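Long-range contacts in putative sulfatase yidJ (Bacteroides fragilis, PDB 2QZU), which probably acts as a metal-dependent hydrolase of the sulfatase family, cleaving sulfate esters such as those of aryl substrates: residues A[256-261]-A[443-448]; A[327-332]-A[436-441]. One frame throughout, in Å; residues are numbered along the deposited sequence.

Both contacts join the larger domain, with its mixed eight-stranded sheet, to the C-terminal part of the chain, built on the four-stranded antiparallel sheet and helix 455-471. In sequence they are nested: 256-261, 327-332, 436-441 and 443-448 follow in that order, so contact 2 closes a loop inside the one closed by contact 1. Their centres lie about 10 Å apart, and Glu446 OE2 probably accepts a hydrogen bond from Glu331 N at 3.0 Å, tying one directly to the other. His321 also links them, touching Asp260 and Met447 of contact 1 and stacking on Tyr330 of contact 2. Together they form one continuous patch of the interface between the two parts.

Contact 1 of 2, residues A[256-261]-A[443-448]; sequences KGRPDI and DPHEMN
The imidazole of His445 fits against Gly257, Arg258, Pro259 and Asp260, reaching from one type I turn (Asp443 to Glu446) to another (Arg258 to Ile261). At the surface, the loop between helices 251-254 and 267-299 here meets the loop between strand 431-439 and helix 455-471. CG anti to the carbonyl carbon (chi1 -57°) carries the ring over to 256-261, where four residues share it. Pro259 CD lies 3.5 Å from His445 CD2, while Arg258 CD is equally close to His445 CE1. Arg258 crosses the histidine at about a right angle, yet its guanidinium plane is turned only 13° from that of the ring. His445 NE2 approaches Gly257 O to 3.2 Å, but the angle is too poor for a hydrogen bond. Asp260 OD1 sits 3.7 Å from His445 ND1. Bends at chi2 and chi3 turn the Arg258 chain back toward Asp260, which it grips side-on: NE to OD1 and NH2 to OD2 are both 2.8 Å, the latter nearly straight (171°). Met447, present as selenomethionine, is also bent at chi2 and chi3, with SE 3.6 Å from Asp260 CA and Met447 CE tight against Pro259 O at 3.1 Å. Asp443 accepts from Met447 N and Asn448 N. Arg258 and Asp260 thus pair their charges within their own loop, and the union of the two loops rests on van der Waals fit.

Contact 2 of 2, residues A[327-332]-A[436-441]; sequences DIFYEE and ILFDRT
Phe329 faces Ile436 and Phe438 across the contact, its CB directed at strand 431-439 and its CG set between the backbone N and the carbonyl carbon (chi1 45°). From there the ring divides its neighbours. On one flank CD2 is 4.2 Å from Phe438 CE1, and further out Phe329 CE2 closes to 3.7 Å of the same atom, lying at the edge of the Phe438 ring and near its plane. On the other flank CE1 approaches Ile436 CD1, and at the tip Phe329 CZ meets that methyl at 3.4 Å. Ile328 CD1 rests on one face of the Phe329 ring, offset toward the rim. Strand 431-439 is an outer strand of the C-terminal antiparallel sheet, and its alternation turns Ile436 and Phe438 to 327-332 while Leu437 packs on helix 455-471. Tyr330, the N-cap of helix 331-334, takes Phe329 CE2 over the centre of one ring face and touches Phe438 CZ with its own CE1 at 3.8 Å, the two ring planes inclined at 39°. Beyond the strand, Glu331 CD packs against Arg440 CD at 3.5 Å. Glu331 OE1 lies over one face of the Arg440 guanidinium and OE2 well out of its plane, so the long salt bridge from Glu331 OE2 to Arg440 NE, 3.8 Å, rests on charge alone. Glu331 OE2 has its stronger partner in Arg417, whereas Arg440 NH2 donates to the carbonyl oxygen of Thr418.

Contact 1 of 2, residues A[256-261]-A[443-448]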
ATOM      1  N   LYS A 256       1.093  27.455   1.724  1.00 19.20           N
ATOM      2  CA  LYS A 256       1.358  28.889   1.767  1.00 19.24           C
ATOM      3  C   LYS A 256       2.104  29.311   3.032  1.00 21.40           C
ATOM      4  O   LYS A 256       1.639  29.080   4.148  1.00 20.34           O
ATOM      5  CB  LYS A 256       0.036  29.658   1.674  1.00 21.18           C
ATOM      6  CG  LYS A 256       0.199  31.162   1.571  1.00 28.69           C
ATOM      7  CD  LYS A 256       0.825  31.543   0.242  1.00 34.06           C
ATOM      8  CE  LYS A 256       0.994  33.046   0.119  1.00 40.58           C
ATOM      9  NZ  LYS A 256       1.506  33.415  -1.227  1.00 44.90           N
ATOM     10  N   GLY A 257       3.263  29.940   2.850  1.00 22.49           N
ATOM     11  CA  GLY A 257       4.048  30.393   3.986  1.00 22.90           C
ATOM     12  C   GLY A 257       4.727  29.261   4.737  1.00 18.59           C
ATOM     13  O   GLY A 257       5.085  29.409   5.906  1.00 20.36           O
ATOM     14  N   ARG A 258       4.900  28.127   4.068  1.00 17.10           N
ATOM     15  CA  ARG A 258       5.544  26.968   4.677  1.00 14.82           C
ATOM     16  C   ARG A 258       6.813  26.617   3.911  1.00 13.66           C
ATOM     17  O   ARG A 258       6.817  25.706   3.085  1.00 14.02           O
ATOM     18  CB  ARG A 258       4.590  25.763   4.676  1.00 11.05           C
ATOM     19  CG  ARG A 258       3.429  25.859   5.668  1.00 12.66           C
ATOM     20  CD  ARG A 258       3.915  25.801   7.111  1.00 24.59           C
ATOM     21  NE  ARG A 258       4.603  24.545   7.404  1.00 14.66           N
ATOM     22  CZ  ARG A 258       3.996  23.387   7.652  1.00 23.59           C
ATOM     23  NH1 ARG A 258       2.670  23.304   7.656  1.00 12.99           N
ATOM     24  NH2 ARG A 258       4.721  22.300   7.876  1.00 14.22           N
ATOM     25  N   PRO A 259       7.913  27.338   4.177  1.00 14.60           N
ATOM     26  CA  PRO A 259       9.170  27.058   3.477  1.00 12.11           C
ATOM     27  C   PRO A 259       9.724  25.664   3.769  1.00 10.82           C
ATOM     28  O   PRO A 259      10.585  25.171   3.042  1.00 13.05           O
ATOM     29  CB  PRO A 259      10.092  28.177   3.962  1.00 12.10           C
ATOM     30  CG  PRO A 259       9.579  28.462   5.346  1.00 10.72           C
ATOM     31  CD  PRO A 259       8.083  28.435   5.149  1.00 14.88           C
ATOM     32  N   ASP A 260       9.226  25.029   4.827  1.00 10.99           N
ATOM     33  CA  ASP A 260       9.689  23.687   5.182  1.00 14.46           C
ATOM     34  C   ASP A 260       9.053  22.601   4.313  1.00 14.57           C
ATOM     35  O   ASP A 260       9.501  21.457   4.317  1.00 13.27           O
ATOM     36  CB  ASP A 260       9.430  23.405   6.672  1.00 10.99           C
ATOM     37  CG  ASP A 260       7.972  23.554   7.056  1.00 13.15           C
ATOM     38  OD1 ASP A 260       7.322  24.512   6.589  1.00 11.38           O
ATOM     39  OD2 ASP A 260       7.474  22.720   7.844  1.00 17.82           O
ATOM     40  N   ILE A 261       8.012  22.957   3.566  1.00 12.86           N
ATOM     41  CA  ILE A 261       7.353  21.996   2.683  1.00 13.68           C
ATOM     42  C   ILE A 261       7.927  22.154   1.270  1.00 13.72           C
ATOM     43  O   ILE A 261       7.756  23.196   0.639  1.00 12.53           O
ATOM     44  CB  ILE A 261       5.823  22.225   2.648  1.00 15.10           C
ATOM     45  CG1 ILE A 261       5.235  21.992   4.046  1.00 12.27           C
ATOM     46  CG2 ILE A 261       5.176  21.284   1.638  1.00  9.83           C
ATOM     47  CD1 ILE A 261       3.746  22.319   4.167  1.00 12.81           C
ATOM     48  N   ASP A 443      12.737  32.069  13.209  1.00 14.83           N
ATOM     49  CA  ASP A 443      12.754  30.999  12.215  1.00 13.21           C
ATOM     50  C   ASP A 443      11.835  29.877  12.703  1.00 14.34           C
ATOM     51  O   ASP A 443      12.293  28.790  13.049  1.00 12.55           O
ATOM     52  CB  ASP A 443      14.208  30.521  12.070  1.00  9.23           C
ATOM     53  CG  ASP A 443      14.366  29.334  11.136  1.00 12.15           C
ATOM     54  OD1 ASP A 443      13.684  29.278  10.095  1.00 12.78           O
ATOM     55  OD2 ASP A 443      15.210  28.463  11.444  1.00 15.25           O
ATOM     56  N   PRO A 444      10.514  30.133  12.731  1.00 13.79           N
ATOM     57  CA  PRO A 444       9.538  29.138  13.190  1.00 11.84           C
ATOM     58  C   PRO A 444       9.510  27.815  12.428  1.00 13.08           C
ATOM     59  O   PRO A 444       9.175  26.775  12.997  1.00 11.68           O
ATOM     60  CB  PRO A 444       8.211  29.895  13.106  1.00 15.21           C
ATOM     61  CG  PRO A 444       8.440  30.842  11.961  1.00 16.25           C
ATOM     62  CD  PRO A 444       9.834  31.345  12.239  1.00 18.20           C
ATOM     63  N   HIS A 445       9.862  27.845  11.147  1.00  8.36           N
ATOM     64  CA  HIS A 445       9.849  26.626  10.348  1.00 11.50           C
ATOM     65  C   HIS A 445      11.208  25.937  10.324  1.00  9.38           C
ATOM     66  O   HIS A 445      11.452  25.041   9.515  1.00 11.11           O
ATOM     67  CB  HIS A 445       9.367  26.946   8.936  1.00 12.93           C
ATOM     68  CG  HIS A 445       8.013  27.586   8.907  1.00 22.30           C
ATOM     69  ND1 HIS A 445       6.879  26.940   9.350  1.00 28.85           N
ATOM     70  CD2 HIS A 445       7.625  28.835   8.557  1.00 23.29           C
ATOM     71  CE1 HIS A 445       5.849  27.766   9.278  1.00 24.37           C
ATOM     72  NE2 HIS A 445       6.273  28.920   8.801  1.00 24.93           N
ATOM     73  N   GLU A 446      12.081  26.376  11.225  1.00 11.96           N
ATOM     74  CA  GLU A 446      13.417  25.811  11.387  1.00 10.79           C
ATOM     75  C   GLU A 446      14.162  25.515  10.090  1.00 11.64           C
ATOM     76  O   GLU A 446      14.438  24.358   9.760  1.00 10.10           O
ATOM     77  CB  GLU A 446      13.306  24.552  12.246  1.00 11.87           C
ATOM     78  CG  GLU A 446      12.639  24.832  13.587  1.00 10.24           C
ATOM     79  CD  GLU A 446      12.371  23.581  14.401  1.00 14.90           C
ATOM     80  OE1 GLU A 446      12.733  23.564  15.596  1.00 10.81           O
ATOM     81  OE2 GLU A 446      11.791  22.621  13.852  1.00 15.71           O
HETATM   82  N   MSE A 447      14.506  26.578   9.373  1.00  9.38           N
HETATM   83  CA  MSE A 447      15.213  26.468   8.103  1.00 11.38           C
HETATM   84  C   MSE A 447      16.677  26.893   8.214  1.00 11.72           C
HETATM   85  O   MSE A 447      17.482  26.580   7.339  1.00 16.73           O
HETATM   86  CB  MSE A 447      14.541  27.356   7.053  1.00  9.67           C
HETATM   87  CG  MSE A 447      13.059  27.111   6.861  1.00 24.18           C
HETATM   88 SE   MSE A 447      12.689  25.335   6.209  1.00 32.14          SE
HETATM   89  CE  MSE A 447      13.361  25.531   4.399  1.00 20.51           C
ATOM     90  N   ASN A 448      17.020  27.601   9.286  1.00 12.07           N
ATOM     91  CA  ASN A 448      18.383  28.098   9.463  1.00 12.45           C
ATOM     92  C   ASN A 448      19.092  27.554  10.692  1.00 10.47           C
ATOM     93  O   ASN A 448      18.763  27.932  11.816  1.00 13.43           O
ATOM     94  CB  ASN A 448      18.362  29.628   9.564  1.00 13.78           C
ATOM     95  CG  ASN A 448      19.733  30.255   9.369  1.00 21.18           C
ATOM     96  OD1 ASN A 448      19.909  31.456   9.582  1.00 38.15           O
ATOM     97  ND2 ASN A 448      20.705  29.451   8.955  1.00 31.92           N
TER

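Contact 2 of 2, residues A[327-332]-A[436-441]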
ATOM      1  N   ASP A 327      10.794  10.741  14.034  1.00  8.50           N
ATOM      2  CA  ASP A 327      12.058  10.355  14.649  1.00  9.58           C
ATOM      3  C   ASP A 327      13.101  11.465  14.412  1.00  8.58           C
ATOM      4  O   ASP A 327      14.253  11.186  14.082  1.00 10.04           O
ATOM      5  CB  ASP A 327      12.581   9.036  14.063  1.00 10.76           C
ATOM      6  CG  ASP A 327      13.614   8.372  14.983  1.00 18.75           C
ATOM      7  OD1 ASP A 327      13.970   8.985  15.993  1.00 16.74           O
ATOM      8  OD2 ASP A 327      14.065   7.242  14.708  1.00 18.34           O
ATOM      9  N   ILE A 328      12.683  12.714  14.600  1.00  8.84           N
ATOM     10  CA  ILE A 328      13.566  13.856  14.395  1.00  8.00           C
ATOM     11  C   ILE A 328      13.125  15.051  15.240  1.00  6.85           C
ATOM     12  O   ILE A 328      11.973  15.133  15.667  1.00  8.50           O
ATOM     13  CB  ILE A 328      13.604  14.236  12.896  1.00  9.96           C
ATOM     14  CG1 ILE A 328      14.708  15.260  12.641  1.00  9.01           C
ATOM     15  CG2 ILE A 328      12.252  14.776  12.457  1.00  7.95           C
ATOM     16  CD1 ILE A 328      16.107  14.701  12.792  1.00 20.12           C
ATOM     17  N   PHE A 329      14.041  15.982  15.462  1.00  6.59           N
ATOM     18  CA  PHE A 329      13.781  17.140  16.307  1.00  7.45           C
ATOM     19  C   PHE A 329      12.878  18.251  15.781  1.00  5.81           C
ATOM     20  O   PHE A 329      12.496  19.140  16.542  1.00  8.51           O
ATOM     21  CB  PHE A 329      15.112  17.744  16.750  1.00  8.94           C
ATOM     22  CG  PHE A 329      16.105  17.876  15.639  1.00  8.89           C
ATOM     23  CD1 PHE A 329      17.204  17.025  15.570  1.00 10.73           C
ATOM     24  CD2 PHE A 329      15.914  18.816  14.630  1.00 10.66           C
ATOM     25  CE1 PHE A 329      18.104  17.111  14.508  1.00 19.32           C
ATOM     26  CE2 PHE A 329      16.805  18.909  13.564  1.00  8.59           C
ATOM     27  CZ  PHE A 329      17.901  18.054  13.503  1.00 12.81           C
ATOM     28  N   TYR A 330      12.536  18.216  14.498  1.00  8.81           N
ATOM     29  CA  TYR A 330      11.673  19.249  13.930  1.00  4.68           C
ATOM     30  C   TYR A 330      10.312  19.321  14.626  1.00  3.70           C
ATOM     31  O   TYR A 330       9.765  18.301  15.058  1.00  7.71           O
ATOM     32  CB  TYR A 330      11.482  19.009  12.429  1.00  5.39           C
ATOM     33  CG  TYR A 330      12.731  19.273  11.614  1.00  5.71           C
ATOM     34  CD1 TYR A 330      13.326  20.539  11.610  1.00  8.08           C
ATOM     35  CD2 TYR A 330      13.313  18.268  10.845  1.00 11.65           C
ATOM     36  CE1 TYR A 330      14.473  20.796  10.858  1.00 15.35           C
ATOM     37  CE2 TYR A 330      14.460  18.513  10.085  1.00  6.87           C
ATOM     38  CZ  TYR A 330      15.033  19.782  10.099  1.00 12.02           C
ATOM     39  OH  TYR A 330      16.171  20.032   9.361  1.00 12.85           O
ATOM     40  N   GLU A 331       9.774  20.534  14.726  1.00  5.33           N
ATOM     41  CA  GLU A 331       8.483  20.765  15.367  1.00  4.40           C
ATOM     42  C   GLU A 331       7.338  19.864  14.886  1.00  7.28           C
ATOM     43  O   GLU A 331       6.565  19.374  15.702  1.00  9.87           O
ATOM     44  CB  GLU A 331       8.058  22.225  15.188  1.00 10.52           C
ATOM     45  CG  GLU A 331       8.839  23.227  16.017  1.00 12.95           C
ATOM     46  CD  GLU A 331       8.658  23.011  17.501  1.00 14.64           C
ATOM     47  OE1 GLU A 331       9.546  22.395  18.124  1.00 10.73           O
ATOM     48  OE2 GLU A 331       7.620  23.452  18.041  1.00 14.18           O
ATOM     49  N   GLU A 332       7.220  19.655  13.575  1.00  6.37           N
ATOM     50  CA  GLU A 332       6.125  18.831  13.055  1.00  8.30           C
ATOM     51  C   GLU A 332       6.204  17.389  13.554  1.00  8.29           C
ATOM     52  O   GLU A 332       5.213  16.657  13.538  1.00  9.21           O
ATOM     53  CB  GLU A 332       6.102  18.845  11.520  1.00 11.28           C
ATOM     54  CG  GLU A 332       7.306  18.187  10.871  1.00 14.53           C
ATOM     55  CD  GLU A 332       8.442  19.157  10.603  1.00 26.87           C
ATOM     56  OE1 GLU A 332       8.505  20.215  11.263  1.00 25.20           O
ATOM     57  OE2 GLU A 332       9.283  18.852   9.732  1.00 13.78           O
ATOM     58  N   ILE A 436      23.332  21.504  16.082  1.00  9.19           N
ATOM     59  CA  ILE A 436      22.191  22.140  15.446  1.00  9.93           C
ATOM     60  C   ILE A 436      21.479  23.081  16.410  1.00 10.82           C
ATOM     61  O   ILE A 436      21.253  22.744  17.569  1.00 10.53           O
ATOM     62  CB  ILE A 436      21.201  21.065  14.949  1.00 15.49           C
ATOM     63  CG1 ILE A 436      21.920  20.129  13.972  1.00 11.35           C
ATOM     64  CG2 ILE A 436      19.997  21.717  14.282  1.00 11.41           C
ATOM     65  CD1 ILE A 436      21.198  18.823  13.718  1.00 19.87           C
ATOM     66  N   LEU A 437      21.134  24.270  15.925  1.00  8.37           N
ATOM     67  CA  LEU A 437      20.441  25.248  16.746  1.00  8.49           C
ATOM     68  C   LEU A 437      19.457  26.042  15.900  1.00 10.30           C
ATOM     69  O   LEU A 437      19.824  26.607  14.873  1.00  9.74           O
ATOM     70  CB  LEU A 437      21.438  26.204  17.410  1.00 14.77           C
ATOM     71  CG  LEU A 437      20.837  27.334  18.256  1.00 12.16           C
ATOM     72  CD1 LEU A 437      20.002  26.748  19.385  1.00 14.24           C
ATOM     73  CD2 LEU A 437      21.955  28.208  18.814  1.00 15.52           C
ATOM     74  N   PHE A 438      18.201  26.063  16.331  1.00  8.60           N
ATOM     75  CA  PHE A 438      17.163  26.806  15.627  1.00  7.24           C
ATOM     76  C   PHE A 438      16.518  27.813  16.570  1.00 10.61           C
ATOM     77  O   PHE A 438      16.215  27.492  17.722  1.00  8.99           O
ATOM     78  CB  PHE A 438      16.055  25.876  15.114  1.00 11.55           C
ATOM     79  CG  PHE A 438      16.497  24.915  14.054  1.00 11.27           C
ATOM     80  CD1 PHE A 438      16.469  23.541  14.294  1.00 11.37           C
ATOM     81  CD2 PHE A 438      16.908  25.371  12.806  1.00 13.32           C
ATOM     82  CE1 PHE A 438      16.844  22.635  13.297  1.00  5.85           C
ATOM     83  CE2 PHE A 438      17.285  24.479  11.808  1.00  7.63           C
ATOM     84  CZ  PHE A 438      17.253  23.108  12.052  1.00  5.88           C
ATOM     85  N   ASP A 439      16.319  29.029  16.073  1.00  9.48           N
ATOM     86  CA  ASP A 439      15.662  30.087  16.831  1.00  8.86           C
ATOM     87  C   ASP A 439      14.243  30.057  16.275  1.00  9.14           C
ATOM     88  O   ASP A 439      13.986  30.594  15.199  1.00 11.57           O
ATOM     89  CB  ASP A 439      16.307  31.443  16.526  1.00 10.05           C
ATOM     90  CG  ASP A 439      15.636  32.591  17.264  1.00 13.26           C
ATOM     91  OD1 ASP A 439      14.427  32.487  17.569  1.00 13.24           O
ATOM     92  OD2 ASP A 439      16.312  33.604  17.525  1.00 19.85           O
ATOM     93  N   ARG A 440      13.325  29.425  16.998  1.00  9.76           N
ATOM     94  CA  ARG A 440      11.950  29.299  16.520  1.00 10.06           C
ATOM     95  C   ARG A 440      11.139  30.593  16.471  1.00 10.93           C
ATOM     96  O   ARG A 440      10.079  30.639  15.848  1.00 10.93           O
ATOM     97  CB  ARG A 440      11.209  28.243  17.341  1.00 11.81           C
ATOM     98  CG  ARG A 440      11.879  26.872  17.317  1.00  6.44           C
ATOM     99  CD  ARG A 440      10.886  25.769  17.674  1.00 10.01           C
ATOM    100  NE  ARG A 440      10.206  26.033  18.938  1.00 11.04           N
ATOM    101  CZ  ARG A 440      10.769  25.916  20.139  1.00  9.43           C
ATOM    102  NH1 ARG A 440      12.034  25.530  20.257  1.00  9.80           N
ATOM    103  NH2 ARG A 440      10.065  26.202  21.223  1.00  9.60           N
ATOM    104  N   THR A 441      11.631  31.641  17.121  1.00 12.43           N
ATOM    105  CA  THR A 441      10.937  32.923  17.111  1.00 15.77           C
ATOM    106  C   THR A 441      11.122  33.596  15.751  1.00 14.47           C
ATOM    107  O   THR A 441      10.149  33.987  15.106  1.00 18.61           O
ATOM    108  CB  THR A 441      11.474  33.861  18.211  1.00 15.33           C
ATOM    109  OG1 THR A 441      11.215  33.282  19.496  1.00 13.21           O
ATOM    110  CG2 THR A 441      10.799  35.229  18.128  1.00 16.06           C
TER